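PDB 6UZI: dihydrolipoyl dehydrogenase from Elizabethkingia anophelis NUHP1, which probably catalyses the NAD-dependent reoxidation of dihydrolipoyl groups on carrier proteins, using one bound FAD per subunit. Local coordinates for residues Arg29-Gln32 and Lys36-Ile39; Asp307-Asn312 and Tyr317-Val322; Ala366-Thr371 and Ala431-Ala436. All blocks are in the same frame, centred on the assembly; numbering follows the deposited sequence.

Contact 1 (Arg29-Gln32 and Lys36-Ile39); sequences RCAQ and KTVI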
loop_
_atom_site.group_PDB
_atom_site.type_symbol
_atom_site.label_atom_id
_atom_site.label_comp_id
_atom_site.label_asym_id
_atom_site.label_seq_id
_atom_site.Cartn_x
_atom_site.Cartn_y
_atom_site.Cartn_z
ATOM N N ARG A 29 -7.378 22.427 14.334
ATOM C CA ARG A 29 -6.408 22.363 15.415
ATOM C C ARG A 29 -6.507 23.583 16.326
ATOM O O ARG A 29 -6.309 23.462 17.540
ATOM C CB ARG A 29 -5.002 22.212 14.833
ATOM C CG ARG A 29 -3.945 21.818 15.843
ATOM C CD ARG A 29 -4.071 20.362 16.196
ATOM N NE ARG A 29 -3.171 20.018 17.289
ATOM C CZ ARG A 29 -3.562 19.799 18.540
ATOM N NH1 ARG A 29 -4.848 19.879 18.853
ATOM N NH2 ARG A 29 -2.670 19.494 19.470
ATOM N N CYS A 30 -6.827 24.756 15.769
ATOM C CA CYS A 30 -7.053 25.931 16.608
ATOM C C CYS A 30 -8.296 25.758 17.466
ATOM O O CYS A 30 -8.310 26.144 18.642
ATOM C CB CYS A 30 -7.168 27.192 15.750
ATOM S SG CYS A 30 -5.582 27.837 15.183
ATOM N N ALA A 31 -9.358 25.200 16.887
ATOM C CA ALA A 31 -10.554 24.925 17.669
ATOM C C ALA A 31 -10.289 23.869 18.746
ATOM O O ALA A 31 -10.815 23.972 19.861
ATOM C CB ALA A 31 -11.688 24.494 16.739
ATOM N N GLN A 32 -9.477 22.850 18.437
ATOM C CA GLN A 32 -9.189 21.824 19.437
ATOM C C GLN A 32 -8.398 22.392 20.608
ATOM O O GLN A 32 -8.522 21.902 21.736
ATOM C CB GLN A 32 -8.438 20.651 18.808
ATOM C CG GLN A 32 -9.254 19.830 17.814
ATOM C CD GLN A 32 -8.464 18.664 17.220
ATOM O OE1 GLN A 32 -7.237 18.611 17.318
ATOM N NE2 GLN A 32 -9.169 17.746 16.563
ATOM N N LYS A 36 -11.366 30.668 19.736
ATOM C CA LYS A 36 -12.538 31.038 18.951
ATOM C C LYS A 36 -12.046 31.302 17.537
ATOM O O LYS A 36 -11.324 32.275 17.301
ATOM C CB LYS A 36 -13.240 32.259 19.530
ATOM C CG LYS A 36 -14.670 32.417 19.031
ATOM C CD LYS A 36 -15.083 33.877 18.948
ATOM C CE LYS A 36 -16.575 34.032 18.690
ATOM N NZ LYS A 36 -17.292 34.455 19.931
ATOM N N THR A 37 -12.407 30.426 16.604
ATOM C CA THR A 37 -11.772 30.386 15.294
ATOM C C THR A 37 -12.773 30.646 14.175
ATOM O O THR A 37 -13.912 30.169 14.212
ATOM C CB THR A 37 -11.093 29.035 15.081
ATOM O OG1 THR A 37 -10.296 28.730 16.229
ATOM C CG2 THR A 37 -10.194 29.077 13.861
ATOM N N VAL A 38 -12.334 31.389 13.172
ATOM C CA VAL A 38 -13.126 31.641 11.980
ATOM C C VAL A 38 -12.268 31.320 10.764
ATOM O O VAL A 38 -11.046 31.517 10.781
ATOM C CB VAL A 38 -13.643 33.098 11.930
ATOM C CG1 VAL A 38 -12.486 34.085 11.961
ATOM C CG2 VAL A 38 -14.513 33.320 10.701
ATOM N N ILE A 39 -12.899 30.786 9.725
ATOM C CA ILE A 39 -12.224 30.476 8.474
ATOM C C ILE A 39 -12.994 31.158 7.351
ATOM O O ILE A 39 -14.231 31.184 7.355
ATOM C CB ILE A 39 -12.101 28.953 8.243
ATOM C CG1 ILE A 39 -11.253 28.666 7.008
ATOM C CG2 ILE A 39 -13.473 28.296 8.124
ATOM C CD1 ILE A 39 -10.880 27.192 6.848
#

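Contact 2 (Asp307-Asn312 and Tyr317-Val322); sequences DHLQTN and YAIGDV. With FAD (flavin-adenine dinucleotide), chain E.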
loop_
_atom_site.group_PDB
_atom_site.type_symbol
_atom_site.label_atom_id
_atom_site.label_comp_id
_atom_site.label_asym_id
_atom_site.label_seq_id
_atom_site.Cartn_x
_atom_site.Cartn_y
_atom_site.Cartn_z
ATOM N N ASP A 307 11.317 30.688 11.507
ATOM C CA ASP A 307 11.300 29.313 11.994
ATOM C C ASP A 307 9.923 28.898 12.494
ATOM O O ASP A 307 9.572 27.716 12.427
ATOM C CB ASP A 307 12.337 29.142 13.102
ATOM C CG ASP A 307 13.745 29.065 12.565
ATOM O OD1 ASP A 307 13.899 28.964 11.327
ATOM O OD2 ASP A 307 14.694 29.102 13.375
ATOM N N HIS A 308 9.129 29.847 12.991
ATOM C CA HIS A 308 7.805 29.557 13.525
ATOM C C HIS A 308 6.693 29.863 12.533
ATOM O O HIS A 308 5.546 30.055 12.946
ATOM C CB HIS A 308 7.576 30.335 14.821
ATOM C CG HIS A 308 8.591 30.052 15.882
ATOM N ND1 HIS A 308 9.827 30.661 15.910
ATOM C CD2 HIS A 308 8.554 29.225 16.954
ATOM C CE1 HIS A 308 10.507 30.223 16.954
ATOM N NE2 HIS A 308 9.757 29.352 17.604
ATOM N N LEU A 309 7.008 29.892 11.234
ATOM C CA LEU A 309 6.052 30.244 10.182
ATOM C C LEU A 309 5.411 31.610 10.432
ATOM O O LEU A 309 4.269 31.860 10.033
ATOM C CB LEU A 309 4.986 29.157 10.039
ATOM C CG LEU A 309 5.550 27.811 9.581
ATOM C CD1 LEU A 309 4.472 26.741 9.538
ATOM C CD2 LEU A 309 6.176 27.980 8.217
ATOM N N GLN A 310 6.167 32.510 11.056
ATOM C CA GLN A 310 5.706 33.834 11.441
ATOM C C GLN A 310 6.141 34.859 10.399
ATOM O O GLN A 310 7.275 34.812 9.910
ATOM C CB GLN A 310 6.289 34.206 12.806
ATOM C CG GLN A 310 5.457 35.131 13.660
ATOM C CD GLN A 310 6.152 35.436 14.977
ATOM O OE1 GLN A 310 7.288 35.017 15.196
ATOM N NE2 GLN A 310 5.465 36.147 15.864
ATOM N N THR A 311 5.238 35.781 10.062
ATOM C CA THR A 311 5.578 36.883 9.168
ATOM C C THR A 311 6.327 37.964 9.942
ATOM O O THR A 311 6.645 37.816 11.125
ATOM C CB THR A 311 4.332 37.481 8.520
ATOM O OG1 THR A 311 3.612 38.246 9.492
ATOM C CG2 THR A 311 3.429 36.395 7.999
ATOM N N ASN A 312 6.621 39.075 9.268
ATOM C CA ASN A 312 7.239 40.193 9.971
ATOM C C ASN A 312 6.263 40.847 10.946
ATOM O O ASN A 312 6.689 41.490 11.913
ATOM C CB ASN A 312 7.793 41.214 8.981
ATOM C CG ASN A 312 6.788 41.626 7.931
ATOM O OD1 ASN A 312 5.929 40.849 7.518
ATOM N ND2 ASN A 312 6.874 42.877 7.516
ATOM N N TYR A 317 0.607 34.660 10.759
ATOM C CA TYR A 317 1.362 33.503 10.304
ATOM C C TYR A 317 0.919 33.116 8.901
ATOM O O TYR A 317 -0.117 33.558 8.400
ATOM C CB TYR A 317 1.170 32.317 11.254
ATOM C CG TYR A 317 1.702 32.529 12.651
ATOM C CD1 TYR A 317 1.046 33.364 13.552
ATOM C CD2 TYR A 317 2.846 31.867 13.083
ATOM C CE1 TYR A 317 1.529 33.549 14.835
ATOM C CE2 TYR A 317 3.332 32.045 14.357
ATOM C CZ TYR A 317 2.673 32.881 15.233
ATOM O OH TYR A 317 3.167 33.050 16.509
ATOM N N ALA A 318 1.696 32.241 8.276
ATOM C CA ALA A 318 1.382 31.811 6.923
ATOM C C ALA A 318 1.875 30.387 6.731
ATOM O O ALA A 318 2.957 30.028 7.208
ATOM C CB ALA A 318 2.004 32.751 5.895
ATOM N N ILE A 319 1.076 29.586 6.019
ATOM C CA ILE A 319 1.320 28.159 5.846
ATOM C C ILE A 319 1.035 27.770 4.403
ATOM O O ILE A 319 0.396 28.506 3.648
ATOM C CB ILE A 319 0.430 27.289 6.766
ATOM C CG1 ILE A 319 -1.042 27.563 6.450
ATOM C CG2 ILE A 319 0.746 27.523 8.239
ATOM C CD1 ILE A 319 -2.012 26.731 7.234
ATOM N N GLY A 320 1.510 26.581 4.034
ATOM C CA GLY A 320 1.055 25.950 2.809
ATOM C C GLY A 320 1.764 26.458 1.565
ATOM O O GLY A 320 2.913 26.900 1.605
ATOM N N ASP A 321 1.042 26.407 0.440
ATOM C CA ASP A 321 1.626 26.762 -0.849
ATOM C C ASP A 321 2.008 28.231 -0.925
ATOM O O ASP A 321 2.786 28.615 -1.806
ATOM C CB ASP A 321 0.650 26.448 -1.993
ATOM C CG ASP A 321 0.564 24.960 -2.328
ATOM O OD1 ASP A 321 0.975 24.110 -1.512
ATOM O OD2 ASP A 321 0.080 24.637 -3.432
ATOM N N VAL A 322 1.506 29.065 -0.008
ATOM C CA VAL A 322 1.798 30.493 -0.092
ATOM C C VAL A 322 3.139 30.830 0.544
ATOM O O VAL A 322 3.589 31.983 0.459
ATOM C CB VAL A 322 0.633 31.291 0.534
ATOM C CG1 VAL A 322 0.807 31.453 2.053
ATOM C CG2 VAL A 322 0.412 32.618 -0.187
HETATM P PA FAD E . -5.044 25.861 -1.460
HETATM O O1A FAD E . -5.493 24.449 -1.492
HETATM O O2A FAD E . -4.296 26.169 -2.762
HETATM O O5B FAD E . -6.332 26.804 -1.451
HETATM C C5B FAD E . -6.317 27.941 -0.571
HETATM C C4B FAD E . -7.692 28.558 -0.588
HETATM O O4B FAD E . -7.602 29.956 -0.265
HETATM C C3B FAD E . -8.458 28.470 -1.917
HETATM O O3B FAD E . -9.624 27.679 -1.724
HETATM C C2B FAD E . -8.846 29.928 -2.225
HETATM O O2B FAD E . -10.166 30.042 -2.747
HETATM C C1B FAD E . -8.706 30.594 -0.859
HETATM N N9A FAD E . -8.416 32.019 -0.895
HETATM C C8A FAD E . -7.364 32.633 -1.527
HETATM N N7A FAD E . -7.311 33.928 -1.342
HETATM C C5A FAD E . -8.410 34.193 -0.532
HETATM C C6A FAD E . -8.913 35.379 0.026
HETATM N N6A FAD E . -8.329 36.573 -0.112
HETATM N N1A FAD E . -10.037 35.295 0.772
HETATM C C2A FAD E . -10.606 34.097 0.943
HETATM N N3A FAD E . -10.218 32.908 0.473
HETATM C C4A FAD E . -9.103 33.022 -0.262
HETATM N N1 FAD E . -0.754 17.915 -3.693
HETATM C C2 FAD E . -0.508 16.736 -3.072
HETATM O O2 FAD E . 0.020 16.697 -1.961
HETATM N N3 FAD E . -0.868 15.548 -3.683
HETATM C C4 FAD E . -1.484 15.423 -4.915
HETATM O O4 FAD E . -1.771 14.312 -5.359
HETATM C C4X FAD E . -1.746 16.678 -5.565
HETATM N N5 FAD E . -2.355 16.661 -6.716
HETATM C C5X FAD E . -2.655 17.880 -7.304
HETATM C C6 FAD E . -3.358 17.884 -8.507
HETATM C C7 FAD E . -3.744 19.076 -9.109
HETATM C C7M FAD E . -4.520 19.037 -10.399
HETATM C C8 FAD E . -3.415 20.300 -8.496
HETATM C C8M FAD E . -3.873 21.609 -9.085
HETATM C C9 FAD E . -2.694 20.300 -7.307
HETATM C C9A FAD E . -2.316 19.105 -6.704
HETATM N N10 FAD E . -1.640 19.075 -5.470
HETATM C C10 FAD E . -1.346 17.879 -4.874
HETATM C "C1'" FAD E . -1.272 20.320 -4.788
HETATM C "C2'" FAD E . -2.264 20.694 -3.693
HETATM O "O2'" FAD E . -3.512 21.105 -4.254
HETATM C "C3'" FAD E . -1.704 21.788 -2.782
HETATM O "O3'" FAD E . -0.353 21.495 -2.456
HETATM C "C4'" FAD E . -2.509 21.952 -1.494
HETATM O "O4'" FAD E . -3.882 22.129 -1.847
HETATM C "C5'" FAD E . -2.015 23.086 -0.621
HETATM O "O5'" FAD E . -3.190 23.848 -0.288
HETATM P P FAD E . -3.222 25.125 0.722
HETATM O O1P FAD E . -3.980 24.918 1.982
HETATM O O2P FAD E . -1.862 25.738 0.978
HETATM O O3P FAD E . -4.016 26.107 -0.261
#

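Contact 3 (Ala366-Thr371 and Ala431-Ala436); sequences AGVGKT and AEAVVA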
loop_
_atom_site.group_PDB
_atom_site.type_symbol
_atom_site.label_atom_id
_atom_site.label_comp_id
_atom_site.label_asym_id
_atom_site.label_seq_id
_atom_site.Cartn_x
_atom_site.Cartn_y
_atom_site.Cartn_z
ATOM N N ALA A 366 7.241 7.605 -5.305
ATOM C CA ALA A 366 7.288 8.254 -4.008
ATOM C C ALA A 366 8.733 8.354 -3.560
ATOM O O ALA A 366 9.527 7.444 -3.807
ATOM C CB ALA A 366 6.460 7.493 -2.974
ATOM N N GLY A 367 9.070 9.463 -2.921
ATOM C CA GLY A 367 10.402 9.642 -2.379
ATOM C C GLY A 367 10.350 10.390 -1.066
ATOM O O GLY A 367 9.463 11.215 -0.829
ATOM N N VAL A 368 11.318 10.083 -0.202
ATOM C CA VAL A 368 11.493 10.804 1.052
ATOM C C VAL A 368 12.983 10.846 1.353
ATOM O O VAL A 368 13.736 9.944 0.974
ATOM C CB VAL A 368 10.690 10.176 2.218
ATOM C CG1 VAL A 368 11.247 8.828 2.613
ATOM C CG2 VAL A 368 10.642 11.121 3.411
ATOM N N GLY A 369 13.411 11.926 1.999
ATOM C CA GLY A 369 14.800 12.089 2.373
ATOM C C GLY A 369 15.613 12.776 1.291
ATOM O O GLY A 369 15.100 13.502 0.431
ATOM N N LYS A 370 16.917 12.523 1.337
ATOM C CA LYS A 370 17.840 13.105 0.380
ATOM C C LYS A 370 17.860 12.310 -0.922
ATOM O O LYS A 370 17.677 11.089 -0.935
ATOM C CB LYS A 370 19.248 13.172 0.974
ATOM C CG LYS A 370 19.343 14.027 2.230
ATOM C CD LYS A 370 18.949 15.479 1.957
ATOM C CE LYS A 370 19.077 16.329 3.213
ATOM N NZ LYS A 370 18.928 17.793 2.954
ATOM N N THR A 371 18.044 13.024 -2.030
ATOM C CA THR A 371 18.311 12.348 -3.286
ATOM C C THR A 371 19.800 12.047 -3.391
ATOM O O THR A 371 20.624 12.596 -2.651
ATOM C CB THR A 371 17.880 13.195 -4.486
ATOM O OG1 THR A 371 18.717 14.358 -4.587
ATOM C CG2 THR A 371 16.426 13.619 -4.349
ATOM N N ALA A 431 5.227 5.280 3.397
ATOM C CA ALA A 431 5.036 5.573 4.814
ATOM C C ALA A 431 6.003 4.776 5.685
ATOM O O ALA A 431 6.481 5.279 6.710
ATOM C CB ALA A 431 3.584 5.318 5.218
ATOM N N GLU A 432 6.308 3.536 5.294
ATOM C CA GLU A 432 7.289 2.751 6.040
ATOM C C GLU A 432 8.635 3.457 6.080
ATOM O O GLU A 432 9.277 3.529 7.134
ATOM C CB GLU A 432 7.434 1.359 5.421
ATOM C CG GLU A 432 8.522 0.501 6.047
ATOM C CD GLU A 432 8.729 -0.829 5.326
ATOM O OE1 GLU A 432 7.900 -1.187 4.463
ATOM O OE2 GLU A 432 9.729 -1.518 5.619
ATOM N N ALA A 433 9.063 4.018 4.947
ATOM C CA ALA A 433 10.340 4.718 4.907
ATOM C C ALA A 433 10.288 5.996 5.731
ATOM O O ALA A 433 11.269 6.351 6.395
ATOM C CB ALA A 433 10.736 5.020 3.462
ATOM N N VAL A 434 9.150 6.695 5.711
ATOM C CA VAL A 434 9.029 7.921 6.495
ATOM C C VAL A 434 9.209 7.617 7.975
ATOM O O VAL A 434 10.004 8.265 8.666
ATOM C CB VAL A 434 7.679 8.610 6.227
ATOM C CG1 VAL A 434 7.576 9.884 7.030
ATOM C CG2 VAL A 434 7.528 8.924 4.760
ATOM N N VAL A 435 8.490 6.610 8.477
ATOM C CA VAL A 435 8.606 6.254 9.888
ATOM C C VAL A 435 10.005 5.747 10.190
ATOM O O VAL A 435 10.596 6.081 11.225
ATOM C CB VAL A 435 7.533 5.219 10.276
ATOM C CG1 VAL A 435 7.748 4.743 11.702
ATOM C CG2 VAL A 435 6.148 5.824 10.127
ATOM N N ALA A 436 10.572 4.964 9.271
ATOM C CA ALA A 436 11.922 4.453 9.462
ATOM C C ALA A 436 12.918 5.590 9.638
ATOM O O ALA A 436 13.746 5.568 10.556
ATOM C CB ALA A 436 12.310 3.564 8.283
#

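Contact 1 (Arg29-Gln32 and Lys36-Ile39)
Cys30 and Thr37 meet where the last turn of helix 21-32 turns back into strand 37-41. The two elements, with strand 14-17 before them, form the beta-alpha-beta unit that opens the Rossmann-type FAD-binding domain. The tight part is small and buried. Cys30 CB lies 3.5 Å from Thr37 OG1 and 4.0 Å from Thr37 CG2, so both branches of the threonine face the same carbon. Thr37 places OG1 beside its own backbone N (chi1 -49°) and thereby turns the hydroxyl up against the helix. Besides Thr37, the cysteine side chain packs on Val14, Phe35 and Ala340. The threonine hydroxyl is buried but not without a partner, since Thr37 OG1 has a weak hydrogen bond with Phe35 O in the connecting turn. No hydrogen bond joins the two segments, and the meeting of helix and strand rests on van der Waals contact alone.

Toward solvent the contact is looser. Ala31 is partly exposed, and its CB is 4.5 Å from Thr37 OG1. Lys36, just before the strand, is exposed, and its CB points away from the helix. Gln32, at the end of the helix, is also partly exposed. It faces the second subunit, where its NE2 makes a weak hydrogen bond with Ala472 O of that subunit. On the helix segment, the backbone nitrogen nearest to Thr37 OG1 is Ala31 N, at 3.7 Å.

Contact 2 (Asp307-Asn312 and Tyr317-Val322)
The FAD-binding Rossmann-type domain ends its parallel sheet with strand 316-318, and the contact joins that edge strand to the loop before it and to the flavin nucleotide after it. Gln310 and Tyr317 form a single beta bridge. Ala318 N donates to Leu309 O at 3.1 Å, with a fairly straight angle of 158° at the hydrogen.

Tyr317 carries most of the side-chain contact. Its CG sits beside the backbone N (chi1 -64°), which brings the ring back along the loop. Gln310 CG lies over one ring face, 4.1 Å from the centroid of Tyr317, in a CH-pi contact offset toward the rim. The glutamine chain runs on extended, and its amide plane is only 12° from the ring plane. The amide is held outside the pair, where Gln310 NE2 is hydrogen-bonded to Pro314 O. His308 O sits at the ring edge, in plane, 3.3 Å from Tyr317 CD2. Val339 and Leu343 of helix 329-343 also pack on this tyrosine.

Farther along, Leu309 CD1 meets Ile319 CG2 at 4.0 Å, the two side chains crossing at about a right angle. Thr311 CG2 lies 4.4 Å from Ala318 CB, while Thr311 OG1 is hydrogen-bonded to Ile316 O.

Beyond Ile319 the chain reaches the cofactor. Gly320 CA lies 3.5 Å from FAD O2P. Asp321 grips FAD twice. Asp321 N donates to FAD O2P at 3.0 Å, nearly straight. Its carboxylate takes the ribityl hydroxyl, with Asp321 OD1 3.1 Å from FAD O3', while OD2 is hydrogen-bonded to Ser154 OG.

Contact 3 (Ala366-Thr371 and Ala431-Ala436)
Val368 meets Ala433 and Val434 through methyl groups, and nothing polar crosses between the two segments. The apolar contacts divide between the two branches of Val368. Val368 CG1 lies 3.9 Å from Ala433 CB. Val368 CG2 lies 4.0 Å from Val434 CG2, and these two valines cross at about a right angle. The torsion of Val368 explains the division: CG1 stands between the backbone N and the carbonyl carbon (chi1 69°), while CG2 is anti to the N. The branches therefore spread toward two neighbouring residues of the helix. Val434 answers with CG2, the branch beside its own backbone N. All three residues are buried.

The contact packs helix 426-438 against strand 364-369 of the antiparallel sheet in the dimerisation domain. Val368 CA and Val434 CA are 6.6 Å apart, the closest pair of CA atoms between the segments. Ile430 and Met437 of the same helix extend the packing on Val368. Ala433 also rests on Val419 and Met421 of the adjoining strand 416-423, so its small side chain faces two strands. The helix is also near the second subunit: Val434 packs on Ser450 of that subunit, and Ala431 and Val435 pack on its Glu432.

Hydrogen bonds of the helix stay within it and follow its i to i+4 pattern. Val435 N bonds to Ala431 O at 3.0 Å and Ala436 N to Glu432 O at 2.9 Å.

How the contacts relate
Contacts 1 and 2 belong to the same FAD-binding domain and the same parallel sheet. Strand 37-41 is inside that sheet and strand 316-318 is at one edge. Their centres are about 17 Å apart and their nearest atoms about 9 Å, so they do not touch. Helix 329-343 links them, since its residues pack on both Cys30 and Tyr317. Contact 2 hydrogen-bonds FAD directly through Asp321, whereas the side chain of Cys30 in contact 1 is about 14 Å from it. Contact 3 lies in the dimerisation domain, its centre about 31 Å from that of contact 1 and about 25 Å from that of contact 2. Contacts 1 and 3 both touch the second subunit.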